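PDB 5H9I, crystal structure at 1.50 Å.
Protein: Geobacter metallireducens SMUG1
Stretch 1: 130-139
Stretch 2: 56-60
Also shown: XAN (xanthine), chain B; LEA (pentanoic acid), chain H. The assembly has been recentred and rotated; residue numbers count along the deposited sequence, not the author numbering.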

# COMPACT_ATOMS: atom_id res chain seq x y z
N ARG A 130 -8.14 -15.17 -9.74
CA ARG A 130 -9.34 -15.31 -8.90
C ARG A 130 -9.48 -14.22 -7.84
O ARG A 130 -10.62 -13.82 -7.55
CB ARG A 130 -9.39 -16.64 -8.28
CG ARG A 130 -9.52 -17.78 -9.29
CD ARG A 130 -9.85 -19.14 -8.70
NE ARG A 130 -11.23 -19.07 -8.14
CZ ARG A 130 -11.63 -18.92 -6.87
NH1 ARG A 130 -10.82 -18.78 -5.84
NH2 ARG A 130 -12.96 -18.99 -6.65
N PHE A 131 -8.35 -13.71 -7.34
CA PHE A 131 -8.36 -12.57 -6.40
C PHE A 131 -8.69 -11.27 -7.02
O PHE A 131 -9.62 -10.57 -6.67
CB PHE A 131 -7.03 -12.55 -5.59
CG PHE A 131 -6.97 -11.47 -4.62
CD1 PHE A 131 -7.75 -11.51 -3.47
CD2 PHE A 131 -6.11 -10.40 -4.79
CE1 PHE A 131 -7.64 -10.43 -2.57
CE2 PHE A 131 -6.00 -9.41 -3.90
CZ PHE A 131 -6.76 -9.42 -2.73
N PHE A 132 -7.93 -10.93 -8.07
CA PHE A 132 -8.03 -9.63 -8.65
C PHE A 132 -9.26 -9.48 -9.51
O PHE A 132 -9.61 -8.35 -9.91
CB PHE A 132 -6.75 -9.23 -9.40
CG PHE A 132 -5.52 -9.07 -8.47
CD1 PHE A 132 -5.46 -7.99 -7.65
CD2 PHE A 132 -4.51 -9.99 -8.47
CE1 PHE A 132 -4.36 -7.82 -6.82
CE2 PHE A 132 -3.41 -9.86 -7.63
CZ PHE A 132 -3.38 -8.74 -6.86
N ALA A 133 -9.96 -10.58 -9.77
CA ALA A 133 -11.27 -10.43 -10.40
C ALA A 133 -12.14 -9.52 -9.57
O ALA A 133 -12.98 -8.78 -10.15
CB ALA A 133 -11.93 -11.77 -10.49
N ARG A 134 -12.03 -9.54 -8.25
CA ARG A 134 -12.92 -8.77 -7.38
C ARG A 134 -12.21 -7.83 -6.42
O ARG A 134 -12.84 -6.99 -5.87
CB ARG A 134 -13.81 -9.69 -6.55
CG ARG A 134 -14.86 -10.52 -7.28
CD ARG A 134 -15.63 -11.34 -6.21
NE ARG A 134 -15.04 -12.63 -5.97
CZ ARG A 134 -14.96 -13.26 -4.81
NH1 ARG A 134 -15.38 -12.72 -3.71
NH2 ARG A 134 -14.43 -14.48 -4.80
N PHE A 135 -10.91 -8.03 -6.20
CA PHE A 135 -10.20 -7.32 -5.17
C PHE A 135 -9.02 -6.51 -5.74
O PHE A 135 -8.49 -6.81 -6.82
CB PHE A 135 -9.66 -8.32 -4.14
CG PHE A 135 -10.72 -9.01 -3.33
CD1 PHE A 135 -11.28 -10.12 -3.80
CD2 PHE A 135 -11.19 -8.42 -2.14
CE1 PHE A 135 -12.24 -10.78 -3.08
CE2 PHE A 135 -12.16 -9.02 -1.43
CZ PHE A 135 -12.69 -10.16 -1.89
N PHE A 136 -8.55 -5.55 -4.95
CA PHE A 136 -7.28 -4.90 -5.21
C PHE A 136 -6.65 -4.51 -3.90
O PHE A 136 -7.37 -4.35 -2.89
CB PHE A 136 -7.42 -3.73 -6.17
CG PHE A 136 -6.11 -3.21 -6.72
CD1 PHE A 136 -5.34 -4.04 -7.53
CD2 PHE A 136 -5.70 -1.93 -6.49
CE1 PHE A 136 -4.11 -3.57 -8.07
CE2 PHE A 136 -4.51 -1.47 -7.02
CZ PHE A 136 -3.69 -2.30 -7.77
N VAL A 137 -5.35 -4.25 -3.89
CA VAL A 137 -4.62 -3.77 -2.71
C VAL A 137 -3.78 -2.56 -3.06
O VAL A 137 -3.02 -2.60 -4.02
CB VAL A 137 -3.68 -4.91 -2.09
CG1 VAL A 137 -2.99 -4.44 -0.85
CG2 VAL A 137 -4.50 -6.17 -1.82
N ALA A 138 -3.92 -1.50 -2.32
CA ALA A 138 -3.18 -0.27 -2.52
C ALA A 138 -2.73 0.32 -1.22
O ALA A 138 -3.24 -0.06 -0.19
CB ALA A 138 -4.07 0.74 -3.23
N ASN A 139 -1.70 1.20 -1.25
CA ASN A 139 -1.37 1.94 -0.03
C ASN A 139 -1.95 3.35 -0.11
O ASN A 139 -1.89 3.95 -1.16
CB ASN A 139 0.15 2.10 0.13
CG ASN A 139 0.73 1.04 0.99
OD1 ASN A 139 0.09 0.46 1.84
ND2 ASN A 139 1.98 0.64 0.61
N9 XAN B . 3.89 -3.71 5.38
C4 XAN B . 3.23 -2.93 4.57
N3 XAN B . 3.22 -2.73 3.26
C2 XAN B . 2.44 -1.88 2.75
O2 XAN B . 2.50 -1.68 1.57
N1 XAN B . 1.55 -1.19 3.47
C6 XAN B . 1.43 -1.31 4.76
O6 XAN B . 0.64 -0.64 5.44
C5 XAN B . 2.31 -2.19 5.39
N7 XAN B . 2.49 -2.55 6.65
C8 XAN B . 3.44 -3.48 6.65
C2 LEA H . -12.01 -17.55 -2.64
O2 LEA H . -11.42 -17.19 -1.65
C3 LEA H . -13.22 -16.82 -3.02
C4 LEA H . -14.30 -17.83 -2.96
C5 LEA H . -14.73 -18.32 -4.30
C6 LEA H . -16.04 -19.15 -4.26
O1 LEA H . -11.64 -18.50 -3.29
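Stretch 2 (56-60) LFVGM

The contact between residues 56-59 and 135-139 is a textbook pairing of two parallel β-strands, held by three backbone hydrogen bonds, packed with apolar side chains at its N-terminal end, and closing on a bound xanthine at its C-terminal end. Strands distant in sequence commonly meet in this way in parallel sheets, and here no two touching residues are fewer than 74 positions apart.

The stretch of residues 130-139 enters the strand from a helix. Phe131 O accepts hydrogen bonds from both Arg134 N (3.1 Å) and Phe135 N (2.9 Å), and the chain then extends from Phe135 to Asn139. Leu56 to Gly59 run alongside it in the same direction, also extended, with phi between -87° and -129°; psi is 116° to 138° from Leu56 to Val58 and -177° at Gly59. The strand axes cross at -25° and approach to 4.5 Å. The register is one to one: Phe136 lies beside Leu56, Val137 beside Phe57, Ala138 beside Val58 and Asn139 beside Gly59, with CA to CA separations of 5.0, 4.7, 5.0 and 4.4 Å.

Parallel pairing makes one residue bond to two neighbours across the gap, and the ladder follows that rule. Phe57 N donates to Phe136 O and Phe57 O accepts from Ala138 N, both at 2.9 Å; Gly59 N then donates to Ala138 O at 2.8 Å. All three bonds are close to straight. Between these rungs the CA hydrogens also face carbonyl oxygens, Val137 CA lying 3.4 Å from Phe57 O and Val58 CA 3.2 Å from Ala138 O.

Alternation of side chains divides the packing between the two faces of the sheet. On the face shared by Phe136, Ala138, Leu56 and Val58, Leu56 CD1 reaches across to Phe136 CD2 (4.0 Å), at the edge of the phenylalanine ring, and to Ala138 CB (4.2 Å). On the other face Phe57 is the residue of its stretch most covered by the contact. Its CB lies 4.1 Å from Val137 CG2, while its CE2 comes within 3.6 Å of Phe135 CD2 and 4.3 Å of Phe131 CZ, so that the preceding helix joins the packing. The rings of Phe57 and Phe135 meet rim to rim, with planes at 17° and centroids 5.9 Å apart, rather than stacking.

Beyond the last rung, the structure turns from packing to recognition. Asn139 lies on the same face as Val137 and Phe57, and its OD1 approaches Gly59 C to 3.3 Å. The absence of a side chain at Gly59 matters: an ideally placed CB there would lie 2.5 Å from Asn139 OD1, a clash. Asn139 OD1 accepts a hydrogen bond from xanthine N1 (2.7 Å), and Asn139 ND2 donates to xanthine O2 (2.6 Å). Met60, just past the strand, donates from its N to xanthine O6 (2.9 Å), so the ends of both stretches grip one base.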

# COMPACT_ATOMS: atom_id res chain seq x y z
N LEU A 56 -11.64 -2.90 -2.22
CA LEU A 56 -10.29 -2.31 -2.18
C LEU A 56 -9.68 -2.38 -0.81
O LEU A 56 -10.30 -1.82 0.10
CB LEU A 56 -10.34 -0.88 -2.63
CG LEU A 56 -9.04 -0.12 -2.60
CD1 LEU A 56 -8.03 -0.70 -3.54
CD2 LEU A 56 -9.25 1.34 -2.95
N PHE A 57 -8.58 -3.05 -0.61
CA PHE A 57 -7.83 -3.02 0.60
C PHE A 57 -6.87 -1.85 0.52
O PHE A 57 -6.23 -1.65 -0.53
CB PHE A 57 -7.04 -4.33 0.78
CG PHE A 57 -7.84 -5.50 1.15
CD1 PHE A 57 -8.36 -5.72 2.43
CD2 PHE A 57 -8.16 -6.46 0.18
CE1 PHE A 57 -9.10 -6.84 2.73
CE2 PHE A 57 -8.87 -7.58 0.48
CZ PHE A 57 -9.36 -7.75 1.78
N VAL A 58 -6.70 -1.10 1.60
CA VAL A 58 -5.85 0.04 1.67
C VAL A 58 -4.93 -0.06 2.88
O VAL A 58 -5.36 -0.18 4.02
CB VAL A 58 -6.63 1.36 1.79
CG1 VAL A 58 -5.78 2.57 1.86
CG2 VAL A 58 -7.61 1.39 0.66
N GLY A 59 -3.62 -0.15 2.60
CA GLY A 59 -2.60 -0.10 3.68
C GLY A 59 -2.22 1.32 3.97
O GLY A 59 -2.71 2.22 3.38
N MET A 60 -1.30 1.47 4.85
CA MET A 60 -0.85 2.78 5.28
C MET A 60 0.30 3.27 4.44
O MET A 60 0.17 4.21 3.74
CB MET A 60 -0.46 2.72 6.77
CG MET A 60 0.13 4.02 7.33
SD MET A 60 0.55 3.92 9.19
CE MET A 60 1.95 2.90 9.01